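Local coordinates for uncharacterized protein (PDB 4QEY) that is of unknown function but belongs to a family of PLAT/LH2- and C2-like lipoproteins and may, like them, bind calcium, at residues 16-21 against 62-67; 27-32 against 56-61. One frame throughout, in Å; residues are numbered along the deposited sequence.

Interaction 1. Residues 16-21 against 62-67; sequences VVEQSG and ENKISC. With EDO (1,2-ethanediol), chain N; EDO (1,2-ethanediol), chain L.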
loop_
_atom_site.group_PDB
_atom_site.type_symbol
_atom_site.label_atom_id
_atom_site.label_comp_id
_atom_site.label_asym_id
_atom_site.label_seq_id
_atom_site.Cartn_x
_atom_site.Cartn_y
_atom_site.Cartn_z
ATOM N N VAL A 16 -1.592 -2.467 -4.805
ATOM C CA VAL A 16 -0.933 -1.357 -5.479
ATOM C C VAL A 16 -1.264 -0.072 -4.709
ATOM O O VAL A 16 -2.435 0.209 -4.416
ATOM C CB VAL A 16 -1.328 -1.261 -6.979
ATOM C CG1 VAL A 16 -0.597 -0.105 -7.676
ATOM C CG2 VAL A 16 -1.056 -2.572 -7.704
ATOM N N VAL A 17 -0.215 0.681 -4.349
ATOM C CA VAL A 17 -0.310 1.970 -3.675
ATOM C C VAL A 17 0.139 3.025 -4.688
ATOM O O VAL A 17 1.183 2.872 -5.329
ATOM C CB VAL A 17 0.492 2.021 -2.335
ATOM C CG1 VAL A 17 0.342 3.377 -1.644
ATOM C CG2 VAL A 17 0.057 0.896 -1.393
ATOM N N GLU A 18 -0.695 4.054 -4.886
ATOM C CA GLU A 18 -0.415 5.171 -5.784
ATOM C C GLU A 18 -0.551 6.487 -5.037
ATOM O O GLU A 18 -1.449 6.634 -4.203
ATOM C CB GLU A 18 -1.328 5.164 -7.009
ATOM C CG GLU A 18 -1.005 4.097 -8.035
ATOM C CD GLU A 18 -1.777 4.166 -9.341
ATOM O OE1 GLU A 18 -2.764 4.930 -9.427
ATOM O OE2 GLU A 18 -1.400 3.433 -10.282
ATOM N N GLN A 19 0.339 7.447 -5.340
ATOM C CA GLN A 19 0.296 8.774 -4.747
ATOM C C GLN A 19 0.401 9.840 -5.827
ATOM O O GLN A 19 1.084 9.647 -6.832
ATOM C CB GLN A 19 1.400 8.975 -3.696
ATOM C CG GLN A 19 2.837 8.876 -4.223
ATOM C CD GLN A 19 3.849 9.288 -3.195
ATOM O OE1 GLN A 19 3.544 10.029 -2.275
ATOM N NE2 GLN A 19 5.074 8.819 -3.349
ATOM N N SER A 20 -0.268 10.970 -5.614
ATOM C CA SER A 20 -0.228 12.126 -6.515
ATOM C C SER A 20 -0.452 13.399 -5.687
ATOM O O SER A 20 -0.848 13.318 -4.531
ATOM C CB SER A 20 -1.245 11.995 -7.653
ATOM O OG SER A 20 -2.598 11.968 -7.225
ATOM N N GLY A 21 -0.156 14.546 -6.277
ATOM C CA GLY A 21 -0.297 15.835 -5.626
ATOM C C GLY A 21 1.036 16.395 -5.211
ATOM O O GLY A 21 2.038 16.227 -5.918
ATOM N N GLU A 62 8.527 6.855 -5.439
ATOM C CA GLU A 62 7.807 6.396 -6.624
ATOM C C GLU A 62 6.317 6.763 -6.521
ATOM O O GLU A 62 5.772 6.819 -5.412
ATOM C CB GLU A 62 7.980 4.870 -6.785
ATOM C CG GLU A 62 9.423 4.384 -6.865
ATOM C CD GLU A 62 10.298 4.939 -7.978
ATOM O OE1 GLU A 62 9.783 5.235 -9.083
ATOM O OE2 GLU A 62 11.525 5.033 -7.747
ATOM N N ASN A 63 5.661 7.025 -7.664
ATOM C CA ASN A 63 4.236 7.383 -7.699
ATOM C C ASN A 63 3.358 6.139 -7.598
ATOM O O ASN A 63 2.158 6.253 -7.332
ATOM C CB ASN A 63 3.904 8.161 -8.970
ATOM C CG ASN A 63 4.465 9.570 -8.945
ATOM O OD1 ASN A 63 3.969 10.456 -8.231
ATOM N ND2 ASN A 63 5.513 9.814 -9.726
ATOM N N LYS A 64 3.960 4.960 -7.798
ATOM C CA LYS A 64 3.280 3.673 -7.756
ATOM C C LYS A 64 4.209 2.623 -7.129
ATOM O O LYS A 64 5.377 2.519 -7.501
ATOM C CB LYS A 64 2.842 3.279 -9.184
ATOM C CG LYS A 64 2.024 2.004 -9.332
ATOM C CD LYS A 64 1.730 1.742 -10.808
ATOM C CE LYS A 64 1.008 0.439 -11.077
ATOM N NZ LYS A 64 0.739 0.236 -12.529
ATOM N N ILE A 65 3.693 1.884 -6.146
ATOM C CA ILE A 65 4.379 0.773 -5.476
ATOM C C ILE A 65 3.449 -0.408 -5.538
ATOM O O ILE A 65 2.271 -0.288 -5.215
ATOM C CB ILE A 65 4.856 1.084 -4.019
ATOM C CG1 ILE A 65 5.951 2.148 -4.005
ATOM C CG2 ILE A 65 5.366 -0.186 -3.301
ATOM C CD1 ILE A 65 7.370 1.773 -4.634
ATOM N N SER A 66 3.982 -1.543 -5.954
ATOM C CA SER A 66 3.244 -2.787 -6.067
ATOM C C SER A 66 3.934 -3.893 -5.287
ATOM O O SER A 66 5.169 -3.950 -5.222
ATOM C CB SER A 66 3.108 -3.178 -7.534
ATOM O OG SER A 66 2.449 -4.424 -7.667
ATOM N N CYS A 67 3.124 -4.773 -4.700
ATOM C CA CYS A 67 3.592 -5.944 -3.976
ATOM C C CYS A 67 2.606 -7.096 -4.218
ATOM O O CYS A 67 1.400 -6.880 -4.172
ATOM C CB CYS A 67 3.768 -5.636 -2.495
ATOM S SG CYS A 67 4.597 -6.947 -1.576
HETATM C C1 EDO N . -4.527 8.609 -7.032
HETATM O O1 EDO N . -3.443 8.991 -6.207
HETATM C C2 EDO N . -3.988 7.595 -8.071
HETATM O O2 EDO N . -2.910 8.129 -8.858
HETATM C C1 EDO L . 6.099 11.137 -0.865
HETATM O O1 EDO L . 4.850 11.760 -0.750
HETATM C C2 EDO L . 6.425 10.579 0.518
HETATM O O2 EDO L . 7.649 9.892 0.541
#
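An edge-strand pairing in one sheet of a beta-sandwich centres on Val-17 and Ile-65, an antiparallel hydrogen-bonded pair whose two bonds, Val-17 N to Ile-65 O and Ile-65 N to Val-17 O, are each 2.8 Å long. Further on, Gln-19 N gives a bond of 2.9 Å to Asn-63 O, just ahead of the regular strand. In the side chain of Gln-19, chi1 of 62° sets CG between the backbone N and the carbonyl carbon; the chain beyond it is extended, and NE2 donates a nearly straight hydrogen bond of 3.0 Å to Glu-62 O. That oxygen lies in the amide plane of Gln-19, though the donor stands above the plane of the Glu-62 carbonyl. NE2 also bonds to Val-60 O, and one amide thus grips two carbonyls of the same turn. A leucine here would probably leave the carbonyls of Glu-62 and Val-60 without this shared donor and the turn less firmly tied to the strand. On the other face, Glu-18 and Lys-64 run side by side; Glu-18 OE2 rests 3.6 Å from Lys-64 CD, whereas OE2 and NZ, at 4.5 Å, are too far apart for a salt bridge. Val-16 CG1 packs 3.7 Å from Lys-64 CG. Strand 13-21 lies between 64-68 and 92-101, bonded to the latter through Ile-98, Ser-96 and Lys-94, while Val-17 and Ile-65 face Ile-30 of the second sheet.

Interaction 2. Residues 27-32 against 56-61; sequences DLNIAF and LVNKVT. With EDO (1,2-ethanediol), chain L; EDO (1,2-ethanediol), chain M.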
loop_
_atom_site.group_PDB
_atom_site.type_symbol
_atom_site.label_atom_id
_atom_site.label_comp_id
_atom_site.label_asym_id
_atom_site.label_seq_id
_atom_site.Cartn_x
_atom_site.Cartn_y
_atom_site.Cartn_z
ATOM N N ASP A 27 5.582 12.517 3.720
ATOM C CA ASP A 27 6.320 11.262 3.865
ATOM C C ASP A 27 5.303 10.127 3.835
ATOM O O ASP A 27 4.404 10.120 4.659
ATOM C CB ASP A 27 7.196 11.208 5.125
ATOM C CG ASP A 27 8.435 12.070 5.143
ATOM O OD1 ASP A 27 8.908 12.464 4.053
ATOM O OD2 ASP A 27 8.975 12.292 6.238
ATOM N N LEU A 28 5.383 9.236 2.848
ATOM C CA LEU A 28 4.532 8.055 2.714
ATOM C C LEU A 28 5.359 6.840 3.093
ATOM O O LEU A 28 6.406 6.584 2.471
ATOM C CB LEU A 28 3.933 7.915 1.288
ATOM C CG LEU A 28 3.129 6.651 0.993
ATOM C CD1 LEU A 28 1.855 6.575 1.863
ATOM C CD2 LEU A 28 2.771 6.576 -0.454
ATOM N N ASN A 29 4.919 6.130 4.147
ATOM C CA ASN A 29 5.568 4.926 4.659
ATOM C C ASN A 29 4.589 3.801 4.537
ATOM O O ASN A 29 3.456 3.934 5.003
ATOM C CB ASN A 29 6.043 5.127 6.104
ATOM C CG ASN A 29 6.847 6.387 6.277
ATOM O OD1 ASN A 29 7.977 6.501 5.791
ATOM N ND2 ASN A 29 6.232 7.395 6.905
ATOM N N ILE A 30 4.963 2.731 3.825
ATOM C CA ILE A 30 4.036 1.622 3.615
ATOM C C ILE A 30 4.745 0.296 3.968
ATOM O O ILE A 30 5.958 0.156 3.832
ATOM C CB ILE A 30 3.410 1.593 2.198
ATOM C CG1 ILE A 30 4.467 1.579 1.090
ATOM C CG2 ILE A 30 2.448 2.774 1.994
ATOM C CD1 ILE A 30 3.915 1.629 -0.403
ATOM N N ALA A 31 3.963 -0.632 4.525
ATOM C CA ALA A 31 4.406 -1.958 4.912
ATOM C C ALA A 31 3.436 -2.990 4.375
ATOM O O ALA A 31 2.226 -2.819 4.497
ATOM C CB ALA A 31 4.532 -2.060 6.428
ATOM N N PHE A 32 3.970 -4.031 3.734
ATOM C CA PHE A 32 3.211 -5.144 3.162
ATOM C C PHE A 32 3.586 -6.444 3.833
ATOM O O PHE A 32 4.770 -6.706 4.118
ATOM C CB PHE A 32 3.432 -5.276 1.657
ATOM C CG PHE A 32 3.118 -4.082 0.794
ATOM C CD1 PHE A 32 4.075 -3.099 0.568
ATOM C CD2 PHE A 32 1.913 -4.003 0.102
ATOM C CE1 PHE A 32 3.815 -2.028 -0.290
ATOM C CE2 PHE A 32 1.657 -2.945 -0.777
ATOM C CZ PHE A 32 2.613 -1.962 -0.971
ATOM N N LEU A 56 8.791 -3.384 3.361
ATOM C CA LEU A 56 8.685 -2.097 4.052
ATOM C C LEU A 56 9.389 -1.007 3.240
ATOM O O LEU A 56 10.578 -1.133 2.944
ATOM C CB LEU A 56 9.288 -2.207 5.463
ATOM C CG LEU A 56 8.419 -2.831 6.601
ATOM C CD1 LEU A 56 7.945 -4.278 6.325
ATOM C CD2 LEU A 56 9.193 -2.864 7.888
ATOM N N VAL A 57 8.642 0.022 2.813
ATOM C CA VAL A 57 9.183 1.152 2.056
ATOM C C VAL A 57 8.971 2.444 2.866
ATOM O O VAL A 57 7.832 2.877 3.056
ATOM C CB VAL A 57 8.573 1.280 0.631
ATOM C CG1 VAL A 57 9.401 2.230 -0.239
ATOM C CG2 VAL A 57 8.454 -0.073 -0.047
ATOM N N ASN A 58 10.055 3.044 3.350
ATOM C CA ASN A 58 9.988 4.326 4.059
ATOM C C ASN A 58 10.189 5.447 3.074
ATOM O O ASN A 58 11.031 5.318 2.180
ATOM C CB ASN A 58 11.022 4.405 5.184
ATOM C CG ASN A 58 10.723 3.533 6.367
ATOM O OD1 ASN A 58 9.570 3.337 6.779
ATOM N ND2 ASN A 58 11.777 3.078 7.006
ATOM N N LYS A 59 9.409 6.540 3.214
ATOM C CA LYS A 59 9.465 7.754 2.377
ATOM C C LYS A 59 9.470 7.364 0.876
ATOM O O LYS A 59 10.447 7.608 0.161
ATOM C CB LYS A 59 10.690 8.619 2.741
ATOM C CG LYS A 59 10.687 9.058 4.195
ATOM C CD LYS A 59 11.992 9.688 4.669
ATOM C CE LYS A 59 11.868 10.083 6.127
ATOM N NZ LYS A 59 13.136 10.587 6.697
ATOM N N VAL A 60 8.362 6.735 0.429
ATOM C CA VAL A 60 8.110 6.296 -0.953
ATOM C C VAL A 60 8.284 7.493 -1.905
ATOM O O VAL A 60 7.604 8.498 -1.739
ATOM C CB VAL A 60 6.706 5.664 -1.087
ATOM C CG1 VAL A 60 6.409 5.277 -2.524
ATOM C CG2 VAL A 60 6.547 4.462 -0.169
ATOM N N THR A 61 9.229 7.393 -2.859
ATOM C CA THR A 61 9.525 8.448 -3.838
ATOM C C THR A 61 8.811 8.136 -5.178
ATOM O O THR A 61 8.518 9.054 -5.943
ATOM C CB THR A 61 11.051 8.623 -4.035
ATOM O OG1 THR A 61 11.642 7.373 -4.386
ATOM C CG2 THR A 61 11.740 9.150 -2.805
HETATM C C1 EDO L . 6.099 11.137 -0.865
HETATM O O1 EDO L . 4.850 11.760 -0.750
HETATM C C2 EDO L . 6.425 10.579 0.518
HETATM O O2 EDO L . 7.649 9.892 0.541
HETATM C C1 EDO M . 9.308 12.938 -0.551
HETATM O O1 EDO M . 8.560 13.877 0.219
HETATM C C2 EDO M . 10.349 12.166 0.325
HETATM O O2 EDO M . 9.686 11.439 1.356
#
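Asp-27 lies alongside Lys-59, carboxylate and aliphatic chain pointing the same way: OD2 is 3.6 Å from CE, while OD2 and NZ, 4.5 Å apart, fall short of a salt bridge. Leu-28 takes a bond on its carbonyl O from Val-60 N, 2.8 Å away and in the carbonyl plane, and its CD2 packs beside Val-60 CB. At Asn-29, OD1 accepts the backbone N-H of Lys-59 at 2.9 Å, the donor tilted 33° from the plane of the side-chain carbonyl. Its ND2 bonds to Ser-81 OG, and with both ends of the amide held its rotation is fixed. This is where the edge strand 55-57 leaves the second sheet of the beta-sandwich: Lys-59 has left-handed backbone angles, and the chain uses one residue more than a regular ladder would before Val-60 meets Leu-28. Ile-30 restores ordinary antiparallel pairing, with Ile-30 N to Val-57 O at 3.0 Å and Val-57 N to Ile-30 O at 2.9 Å; its side chain crosses that of Val-60 at about a right angle, with Ile-30 CG1 3.8 Å from Val-60 CG2. Ala-31, on the opposite face from Ile-30, sets CB 4.0 Å from Leu-56 CG.

From the N terminus, the chain runs along 16-21, crosses to the second sheet and runs along 27-32. After the small hairpin of strands 43-44 and 50-52 it returns at 56-61, where interaction 2 closes the inner loop. It then turns directly into 62-67, which closes the outer loop of interaction 1; the two contacts therefore nest without crossing. Interaction 1 adds an edge strand to the first sheet, interaction 2 to the second, and the short connection between those edges bridges the two layers of the sandwich. Across the layers, Ile-65 packs on Val-60 and Ile-30, and Cys-67 on Phe-32.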